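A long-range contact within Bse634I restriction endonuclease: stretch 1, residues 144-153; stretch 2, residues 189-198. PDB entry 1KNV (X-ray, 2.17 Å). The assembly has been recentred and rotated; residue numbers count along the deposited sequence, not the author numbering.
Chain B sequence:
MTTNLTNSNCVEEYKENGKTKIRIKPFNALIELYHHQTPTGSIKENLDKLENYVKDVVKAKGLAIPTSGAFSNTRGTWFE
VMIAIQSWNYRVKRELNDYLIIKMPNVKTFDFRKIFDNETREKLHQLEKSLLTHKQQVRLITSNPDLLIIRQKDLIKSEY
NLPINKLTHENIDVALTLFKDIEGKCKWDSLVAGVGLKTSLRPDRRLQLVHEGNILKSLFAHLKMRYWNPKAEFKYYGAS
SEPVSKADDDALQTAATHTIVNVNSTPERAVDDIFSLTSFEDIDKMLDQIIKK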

# COMPACT_ATOMS: atom_id res chain seq x y z
N ASN B 144 -19.18 -17.81 -5.58
CA ASN B 144 -18.50 -18.89 -6.28
C ASN B 144 -18.41 -18.72 -7.78
O ASN B 144 -19.42 -18.51 -8.45
N PRO B 145 -17.19 -18.80 -8.33
CA PRO B 145 -17.07 -18.68 -9.78
C PRO B 145 -17.67 -20.02 -10.24
O PRO B 145 -17.62 -21.00 -9.49
N ASP B 146 -18.25 -20.07 -11.43
CA ASP B 146 -18.86 -21.30 -11.90
C ASP B 146 -17.82 -22.34 -12.27
O ASP B 146 -18.10 -23.55 -12.25
N LEU B 147 -16.62 -21.89 -12.57
CA LEU B 147 -15.57 -22.81 -12.97
C LEU B 147 -14.24 -22.39 -12.35
O LEU B 147 -13.88 -21.20 -12.36
N LEU B 148 -13.53 -23.35 -11.77
CA LEU B 148 -12.22 -23.11 -11.16
C LEU B 148 -11.09 -23.89 -11.85
O LEU B 148 -11.24 -25.09 -12.11
N ILE B 149 -9.99 -23.22 -12.14
CA ILE B 149 -8.84 -23.88 -12.73
C ILE B 149 -7.80 -23.89 -11.62
O ILE B 149 -7.40 -22.84 -11.13
N ILE B 150 -7.48 -25.09 -11.17
CA ILE B 150 -6.55 -25.30 -10.07
C ILE B 150 -5.30 -26.03 -10.55
O ILE B 150 -5.39 -26.88 -11.44
N ARG B 151 -4.15 -25.68 -10.02
CA ARG B 151 -2.93 -26.34 -10.41
C ARG B 151 -2.16 -26.78 -9.16
O ARG B 151 -1.56 -25.97 -8.46
N GLN B 152 -2.21 -28.08 -8.87
CA GLN B 152 -1.53 -28.65 -7.71
C GLN B 152 -1.43 -30.15 -7.96
O GLN B 152 -2.39 -30.90 -7.75
N LYS B 153 -0.28 -30.59 -8.44
CA LYS B 153 -0.07 -31.99 -8.76
C LYS B 153 -0.57 -33.01 -7.75
O LYS B 153 -1.19 -33.99 -8.12
N ASP B 189 -2.23 -20.27 -3.47
CA ASP B 189 -1.70 -19.88 -4.78
C ASP B 189 -1.81 -20.99 -5.83
O ASP B 189 -1.19 -20.92 -6.89
N SER B 190 -2.63 -21.99 -5.54
CA SER B 190 -2.81 -23.10 -6.46
C SER B 190 -3.95 -22.83 -7.46
O SER B 190 -4.07 -23.51 -8.45
N LEU B 191 -4.79 -21.83 -7.19
CA LEU B 191 -5.89 -21.48 -8.10
C LEU B 191 -5.24 -20.64 -9.17
O LEU B 191 -4.45 -19.80 -8.87
N VAL B 192 -5.60 -20.85 -10.39
CA VAL B 192 -5.00 -20.03 -11.39
C VAL B 192 -6.06 -19.16 -11.95
O VAL B 192 -5.78 -18.01 -12.22
N ALA B 193 -7.30 -19.64 -11.92
CA ALA B 193 -8.36 -18.84 -12.45
C ALA B 193 -9.77 -19.30 -12.07
O ALA B 193 -9.99 -20.44 -11.65
N GLY B 194 -10.71 -18.38 -12.26
CA GLY B 194 -12.11 -18.65 -12.01
C GLY B 194 -12.86 -18.13 -13.22
O GLY B 194 -12.43 -17.17 -13.85
N VAL B 195 -13.97 -18.78 -13.58
CA VAL B 195 -14.76 -18.35 -14.73
C VAL B 195 -16.22 -18.17 -14.33
O VAL B 195 -16.80 -19.02 -13.66
N GLY B 196 -16.80 -17.04 -14.74
CA GLY B 196 -18.20 -16.80 -14.45
C GLY B 196 -18.94 -17.10 -15.74
O GLY B 196 -18.70 -16.44 -16.75
N LEU B 197 -19.83 -18.10 -15.72
CA LEU B 197 -20.59 -18.49 -16.91
C LEU B 197 -21.94 -17.79 -16.95
O LEU B 197 -22.74 -17.94 -16.02
N LYS B 198 -22.21 -17.03 -18.02
CA LYS B 198 -23.48 -16.31 -18.15
C LYS B 198 -24.26 -16.66 -19.42
O LYS B 198 -23.69 -16.85 -20.49

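What frame sets the positions of the side chains? Strands 147-151 and 191-198 run antiparallel, 168° between their directions, so the packing is between neighbours within a sheet. Leu147 and Val195 share two hydrogen bonds, from Leu147 N to Val195 O (3.1 Å) and from Val195 N to Leu147 O (2.7 Å). A bulge follows: Ile149 O accepts from both Val192 N (2.8 Å) and Ala193 N (3.3 Å), slipping the register by one residue.

Which bumps fill which hollows on the face of Ile149? Ile149 (chi1 m, chi2 p) lies beside Ala193, whose short methyl leaves room along the sheet, CB to CB 4.4 Å. Its two arms reach past that small neighbour: Ile149 CD1 approaches Val195 CG2 at 4.1 Å, while Ile149 CG2 presses against Val192 CG2 at 3.1 Å, a very tight methyl contact. Val192 (m) points sideways at the bulge. Leu147 (t, p) and Val195 (t) extend the row, their CB atoms 3.8 Å apart.

How is the other face filled? Gly194 supplies the hollow here. Pro145 CB sits 4.0 Å from Gly194 CA, and a CB on the glycine would come within 3.1 Å of Pro145 CB, a tight fit. Leu148 (m, t) bends its end inward, bringing CD2 to 4.3 Å from Gly194 CA. Farther along, Ile150 (m, t) meets Leu191 (m, t), CG1 to CD2 4.0 Å.

What do the polar side chains do at the ends? Asp146 (m) points toward the partner strand, and its OD2 accepts a hydrogen bond from Leu197 N at 2.7 Å. Leu197 (m, t) also points inward, its CB 3.6 Å from Asp146 OD2. At the other end Ser190 (m) points toward stretch 1, with its CB 4.4 Å from Ile150 CG2.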

# COMPACT_ATOMS: atom_id res chain seq x y z
CB ASN B 144 -19.22 -20.21 -6.06
CG ASN B 144 -18.90 -20.84 -4.75
OD1 ASN B 144 -18.35 -20.21 -3.87
ND2 ASN B 144 -19.27 -22.11 -4.61
CB PRO B 145 -15.57 -18.61 -10.00
CG PRO B 145 -15.03 -19.39 -8.88
CD PRO B 145 -15.87 -18.93 -7.71
CB ASP B 146 -19.76 -21.02 -13.10
CG ASP B 146 -20.89 -20.05 -12.77
OD1 ASP B 146 -21.64 -20.31 -11.80
OD2 ASP B 146 -21.02 -19.03 -13.47
CB LEU B 147 -15.47 -22.77 -14.49
CG LEU B 147 -14.60 -23.70 -15.30
CD1 LEU B 147 -15.08 -25.08 -14.99
CD2 LEU B 147 -14.70 -23.37 -16.79
CB LEU B 148 -12.20 -23.55 -9.71
CG LEU B 148 -12.90 -22.80 -8.61
CD1 LEU B 148 -12.49 -23.41 -7.27
CD2 LEU B 148 -12.48 -21.36 -8.73
CB ILE B 149 -8.33 -23.14 -13.98
CG1 ILE B 149 -9.35 -23.26 -15.14
CG2 ILE B 149 -7.01 -23.77 -14.43
CD1 ILE B 149 -10.70 -22.65 -14.87
CB ILE B 150 -7.20 -26.15 -8.96
CG1 ILE B 150 -8.36 -25.37 -8.33
CG2 ILE B 150 -6.19 -26.55 -7.91
CD1 ILE B 150 -9.27 -26.22 -7.52
CB ARG B 151 -2.04 -25.43 -11.25
CG ARG B 151 -0.84 -26.16 -11.83
CD ARG B 151 0.13 -25.20 -12.46
NE ARG B 151 1.24 -25.94 -13.05
CZ ARG B 151 2.16 -25.37 -13.81
NH1 ARG B 151 2.11 -24.06 -14.07
NH2 ARG B 151 3.13 -26.12 -14.33
CB GLN B 152 -2.34 -28.35 -6.43
CG GLN B 152 -1.58 -28.65 -5.14
CD GLN B 152 -2.33 -28.18 -3.91
OE1 GLN B 152 -2.61 -28.95 -2.99
NE2 GLN B 152 -2.67 -26.90 -3.88
CB LYS B 153 1.41 -32.25 -9.05
CG LYS B 153 1.66 -33.66 -9.58
CD LYS B 153 3.10 -33.87 -10.00
CE LYS B 153 3.29 -35.31 -10.49
NZ LYS B 153 4.70 -35.60 -10.88
CB ASP B 189 -0.26 -19.41 -4.66
CG ASP B 189 0.66 -20.46 -4.09
OD1 ASP B 189 1.88 -20.30 -4.27
OD2 ASP B 189 0.19 -21.43 -3.46
CB SER B 190 -3.08 -24.41 -5.71
OG SER B 190 -1.88 -24.92 -5.15
CB LEU B 191 -6.84 -20.53 -7.50
CG LEU B 191 -7.12 -20.95 -6.11
CD1 LEU B 191 -7.84 -19.88 -5.58
CD2 LEU B 191 -7.94 -22.14 -6.06
CB VAL B 192 -4.20 -20.87 -12.38
CG1 VAL B 192 -2.94 -21.35 -11.62
CG2 VAL B 192 -4.95 -22.04 -12.88
CB ALA B 193 -8.23 -18.76 -13.95
CB VAL B 195 -14.70 -19.37 -15.91
CG1 VAL B 195 -15.38 -18.77 -17.16
CG2 VAL B 195 -13.26 -19.73 -16.22
CB LEU B 197 -20.80 -20.00 -16.91
CG LEU B 197 -19.55 -20.86 -16.82
CD1 LEU B 197 -19.95 -22.32 -16.71
CD2 LEU B 197 -18.67 -20.64 -18.04
CB LYS B 198 -23.25 -14.79 -18.12
CG LYS B 198 -22.48 -14.26 -16.92
CD LYS B 198 -23.16 -14.56 -15.59
CE LYS B 198 -22.30 -14.04 -14.44
NZ LYS B 198 -22.81 -14.49 -13.13